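Local coordinates for hypothetical protein (Pseudomonas aeruginosa, PDB 2H9F) that probably isomerises methylaconitate, as expected of a PrpF family enzyme, at residues A[200-210]-A[249-260]. Residues are numbered along the deposited sequence; the frame is centred on the assembly and turned at random.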
loop_
_atom_site.group_PDB
_atom_site.type_symbol
_atom_site.label_atom_id
_atom_site.label_comp_id
_atom_site.label_asym_id
_atom_site.label_seq_id
_atom_site.Cartn_x
_atom_site.Cartn_y
_atom_site.Cartn_z
ATOM N N ASP A 200 -41.853 17.441 -0.825
ATOM C CA ASP A 200 -42.991 16.682 -0.293
ATOM C C ASP A 200 -43.164 16.993 1.189
ATOM O O ASP A 200 -42.263 17.573 1.841
ATOM C CB ASP A 200 -42.735 15.176 -0.440
ATOM C CG ASP A 200 -42.877 14.661 -1.890
ATOM O OD1 ASP A 200 -44.028 14.419 -2.353
ATOM O OD2 ASP A 200 -41.817 14.435 -2.534
ATOM N N ASP A 201 -44.324 16.642 1.726
ATOM C CA ASP A 201 -44.519 16.683 3.179
ATOM C C ASP A 201 -44.256 15.280 3.676
ATOM O O ASP A 201 -45.003 14.374 3.369
ATOM C CB ASP A 201 -45.912 17.174 3.523
ATOM C CG ASP A 201 -46.091 18.645 3.178
ATOM O OD1 ASP A 201 -45.232 19.454 3.603
ATOM O OD2 ASP A 201 -47.065 18.992 2.471
ATOM N N LEU A 202 -43.127 15.094 4.356
ATOM C CA LEU A 202 -42.702 13.770 4.753
ATOM C C LEU A 202 -43.171 13.509 6.162
ATOM O O LEU A 202 -42.702 14.142 7.099
ATOM C CB LEU A 202 -41.183 13.657 4.676
ATOM C CG LEU A 202 -40.590 12.276 5.000
ATOM C CD1 LEU A 202 -41.007 11.220 3.971
ATOM C CD2 LEU A 202 -39.059 12.430 5.129
ATOM N N GLU A 203 -44.068 12.551 6.310
ATOM C CA GLU A 203 -44.568 12.162 7.623
ATOM C C GLU A 203 -43.634 11.171 8.316
ATOM O O GLU A 203 -43.443 10.048 7.839
ATOM C CB GLU A 203 -45.915 11.494 7.481
ATOM C CG GLU A 203 -47.121 12.396 7.589
ATOM C CD GLU A 203 -48.327 11.581 8.037
ATOM O OE1 GLU A 203 -48.436 11.290 9.258
ATOM O OE2 GLU A 203 -49.138 11.183 7.165
ATOM N N VAL A 204 -43.084 11.582 9.456
ATOM C CA VAL A 204 -42.230 10.724 10.261
ATOM C C VAL A 204 -42.922 10.418 11.607
ATOM O O VAL A 204 -42.888 11.238 12.539
ATOM C CB VAL A 204 -40.856 11.376 10.493
ATOM C CG1 VAL A 204 -39.874 10.342 11.062
ATOM C CG2 VAL A 204 -40.323 12.008 9.177
ATOM N N PRO A 205 -43.561 9.236 11.704
ATOM C CA PRO A 205 -44.340 8.823 12.872
ATOM C C PRO A 205 -43.650 9.091 14.206
ATOM O O PRO A 205 -42.498 8.673 14.419
ATOM C CB PRO A 205 -44.523 7.321 12.644
ATOM C CG PRO A 205 -44.583 7.195 11.163
ATOM C CD PRO A 205 -43.574 8.191 10.656
ATOM N N GLY A 206 -44.358 9.814 15.077
ATOM C CA GLY A 206 -43.831 10.206 16.379
ATOM C C GLY A 206 -42.749 11.274 16.378
ATOM O O GLY A 206 -42.341 11.723 17.447
ATOM N N VAL A 207 -42.265 11.685 15.203
ATOM C CA VAL A 207 -41.209 12.704 15.119
ATOM C C VAL A 207 -41.751 14.024 14.583
ATOM O O VAL A 207 -41.481 15.088 15.149
ATOM C CB VAL A 207 -40.019 12.239 14.250
ATOM C CG1 VAL A 207 -38.886 13.276 14.308
ATOM C CG2 VAL A 207 -39.527 10.862 14.703
ATOM N N GLY A 208 -42.503 13.959 13.491
ATOM C CA GLY A 208 -43.056 15.167 12.862
ATOM C C GLY A 208 -43.383 15.016 11.387
ATOM O O GLY A 208 -43.252 13.934 10.811
ATOM N N THR A 209 -43.835 16.107 10.787
ATOM C CA THR A 209 -44.050 16.155 9.349
ATOM C C THR A 209 -43.163 17.271 8.815
ATOM O O THR A 209 -43.207 18.398 9.291
ATOM C CB THR A 209 -45.528 16.341 8.992
ATOM O OG1 THR A 209 -46.234 15.172 9.402
ATOM C CG2 THR A 209 -45.715 16.519 7.496
ATOM N N PHE A 210 -42.312 16.934 7.860
ATOM C CA PHE A 210 -41.233 17.819 7.468
ATOM C C PHE A 210 -41.213 18.007 5.967
ATOM O O PHE A 210 -41.491 17.085 5.244
ATOM C CB PHE A 210 -39.908 17.207 7.892
ATOM C CG PHE A 210 -39.773 17.008 9.376
ATOM C CD1 PHE A 210 -39.922 18.070 10.249
ATOM C CD2 PHE A 210 -39.494 15.754 9.901
ATOM C CE1 PHE A 210 -39.797 17.884 11.626
ATOM C CE2 PHE A 210 -39.369 15.565 11.282
ATOM C CZ PHE A 210 -39.508 16.630 12.138
ATOM N N ARG A 249 -33.363 9.318 15.869
ATOM C CA ARG A 249 -34.319 10.238 15.273
ATOM C C ARG A 249 -34.048 10.447 13.785
ATOM O O ARG A 249 -34.974 10.494 12.971
ATOM C CB ARG A 249 -34.246 11.582 16.015
ATOM C CG ARG A 249 -35.383 12.533 15.738
ATOM C CD ARG A 249 -35.308 13.759 16.658
ATOM N NE ARG A 249 -36.319 14.765 16.300
ATOM C CZ ARG A 249 -36.114 15.819 15.507
ATOM N NH1 ARG A 249 -34.930 16.045 14.954
ATOM N NH2 ARG A 249 -37.110 16.660 15.261
ATOM N N PHE A 250 -32.779 10.598 13.428
ATOM C CA PHE A 250 -32.411 10.763 12.017
ATOM C C PHE A 250 -32.777 9.521 11.220
ATOM O O PHE A 250 -33.252 9.608 10.077
ATOM C CB PHE A 250 -30.902 11.036 11.875
ATOM C CG PHE A 250 -30.540 12.457 11.969
ATOM C CD1 PHE A 250 -30.965 13.360 11.010
ATOM C CD2 PHE A 250 -29.719 12.919 13.005
ATOM C CE1 PHE A 250 -30.602 14.726 11.110
ATOM C CE2 PHE A 250 -29.359 14.255 13.100
ATOM C CZ PHE A 250 -29.800 15.164 12.151
ATOM N N GLU A 251 -32.555 8.354 11.830
ATOM C CA GLU A 251 -32.839 7.102 11.164
ATOM C C GLU A 251 -34.328 6.975 10.900
ATOM O O GLU A 251 -34.729 6.366 9.907
ATOM C CB GLU A 251 -32.331 5.915 11.979
ATOM C CG GLU A 251 -32.705 4.506 11.421
ATOM C CD GLU A 251 -32.050 4.158 10.078
ATOM O OE1 GLU A 251 -31.210 4.966 9.602
ATOM O OE2 GLU A 251 -32.398 3.068 9.498
ATOM N N ARG A 252 -35.149 7.543 11.775
ATOM C CA ARG A 252 -36.595 7.490 11.577
ATOM C C ARG A 252 -37.015 8.309 10.370
ATOM O O ARG A 252 -37.900 7.916 9.597
ATOM C CB ARG A 252 -37.322 7.917 12.854
ATOM C CG ARG A 252 -37.504 6.722 13.772
ATOM C CD ARG A 252 -37.286 7.043 15.202
ATOM N NE ARG A 252 -38.501 7.550 15.825
ATOM C CZ ARG A 252 -39.435 6.800 16.403
ATOM N NH1 ARG A 252 -39.334 5.464 16.448
ATOM N NH2 ARG A 252 -40.493 7.406 16.936
ATOM N N ILE A 253 -36.340 9.427 10.190
ATOM C CA ILE A 253 -36.586 10.284 9.033
ATOM C C ILE A 253 -36.113 9.570 7.774
ATOM O O ILE A 253 -36.834 9.522 6.755
ATOM C CB ILE A 253 -35.897 11.651 9.154
ATOM C CG1 ILE A 253 -36.315 12.363 10.458
ATOM C CG2 ILE A 253 -36.297 12.519 7.981
ATOM C CD1 ILE A 253 -35.628 13.641 10.740
ATOM N N ARG A 254 -34.930 8.966 7.863
ATOM C CA ARG A 254 -34.368 8.248 6.736
ATOM C C ARG A 254 -35.332 7.114 6.321
ATOM O O ARG A 254 -35.611 6.936 5.151
ATOM C CB ARG A 254 -32.972 7.689 7.086
ATOM C CG ARG A 254 -32.125 7.267 5.858
ATOM C CD ARG A 254 -30.804 6.565 6.235
ATOM N NE ARG A 254 -31.038 5.217 6.750
ATOM C CZ ARG A 254 -31.221 4.113 6.016
ATOM N NH1 ARG A 254 -31.131 4.104 4.707
ATOM N NH2 ARG A 254 -31.446 2.978 6.626
ATOM N N VAL A 255 -35.863 6.382 7.295
ATOM C CA VAL A 255 -36.792 5.266 7.013
ATOM C C VAL A 255 -38.112 5.742 6.386
ATOM O O VAL A 255 -38.639 5.130 5.445
ATOM C CB VAL A 255 -37.047 4.440 8.325
ATOM C CG1 VAL A 255 -38.135 3.390 8.141
ATOM C CG2 VAL A 255 -35.748 3.775 8.785
ATOM N N ALA A 256 -38.646 6.830 6.921
ATOM C CA ALA A 256 -39.840 7.465 6.380
ATOM C C ALA A 256 -39.651 7.831 4.885
ATOM O O ALA A 256 -40.503 7.522 4.051
ATOM C CB ALA A 256 -40.188 8.687 7.211
ATOM N N GLY A 257 -38.518 8.439 4.555
ATOM C CA GLY A 257 -38.187 8.767 3.156
ATOM C C GLY A 257 -37.985 7.542 2.290
ATOM O O GLY A 257 -38.406 7.528 1.128
ATOM N N ALA A 258 -37.364 6.502 2.848
ATOM C CA ALA A 258 -37.178 5.251 2.103
ATOM C C ALA A 258 -38.500 4.683 1.718
ATOM O O ALA A 258 -38.670 4.179 0.611
ATOM C CB ALA A 258 -36.445 4.239 2.930
ATOM N N LEU A 259 -39.416 4.692 2.681
ATOM C CA LEU A 259 -40.763 4.190 2.463
ATOM C C LEU A 259 -41.449 4.989 1.371
ATOM O O LEU A 259 -42.001 4.430 0.423
ATOM C CB LEU A 259 -41.593 4.279 3.748
ATOM C CG LEU A 259 -41.509 3.061 4.669
ATOM C CD1 LEU A 259 -41.883 3.454 6.080
ATOM C CD2 LEU A 259 -42.390 1.926 4.145
ATOM N N ARG A 260 -41.412 6.303 1.519
ATOM C CA ARG A 260 -42.072 7.212 0.589
ATOM C C ARG A 260 -41.447 7.151 -0.824
ATOM O O ARG A 260 -42.154 7.331 -1.811
ATOM C CB ARG A 260 -42.024 8.629 1.176
ATOM C CG ARG A 260 -42.700 9.695 0.366
ATOM C CD ARG A 260 -44.197 9.515 0.282
ATOM N NE ARG A 260 -44.811 10.746 -0.225
ATOM C CZ ARG A 260 -45.422 10.891 -1.414
ATOM N NH1 ARG A 260 -45.527 9.894 -2.321
ATOM N NH2 ARG A 260 -45.936 12.088 -1.709
HETATM O O HOH W 1 -44.897 12.360 1.662
#
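V204 and L202 rest on A256 and I253 where the helix ending at R260 packs against a beta hairpin, strands 200-204 and 208-210, whose turn carries a classic beta bulge: V207 and G208 both face V204, and V204 O accepts from both their backbone nitrogens. Glycine suits position 208 because a CB there would jam against V207 O. Strand 200-204 and the helix run at 123° to each other. A256, small enough to let the strand come close, sets its CB 3.6 Å from E203 O. V204 CG1, anti to the backbone N, reaches the R252 carbonyl. L202 spreads its two methyls along the helix, CD1 over A256 O and G257 N and CD2 against I253 CG2.

Outward along R260, CB packs on L202 CD1 at 3.9 Å; the chain bends at chi2 (66°), so that CD steps aside before NE and the guanidinium carry on toward D200 and D201. NE is joined to D201 O through a water, and NH2 forms a salt bridge with D200 OD1 at 3.1 Å. N197 and T195 also bond the buried D200 carboxylate. At the hairpin's other end branched V207 gives one methyl to each of two arginines: CG2 lies at the edge of the R252 guanidinium, while CG1 touches R249 NE at 3.6 Å. The extended R249 chain, whose NH1 bonds I229 O, brings NH2 within 3.9 Å of F210 CZ.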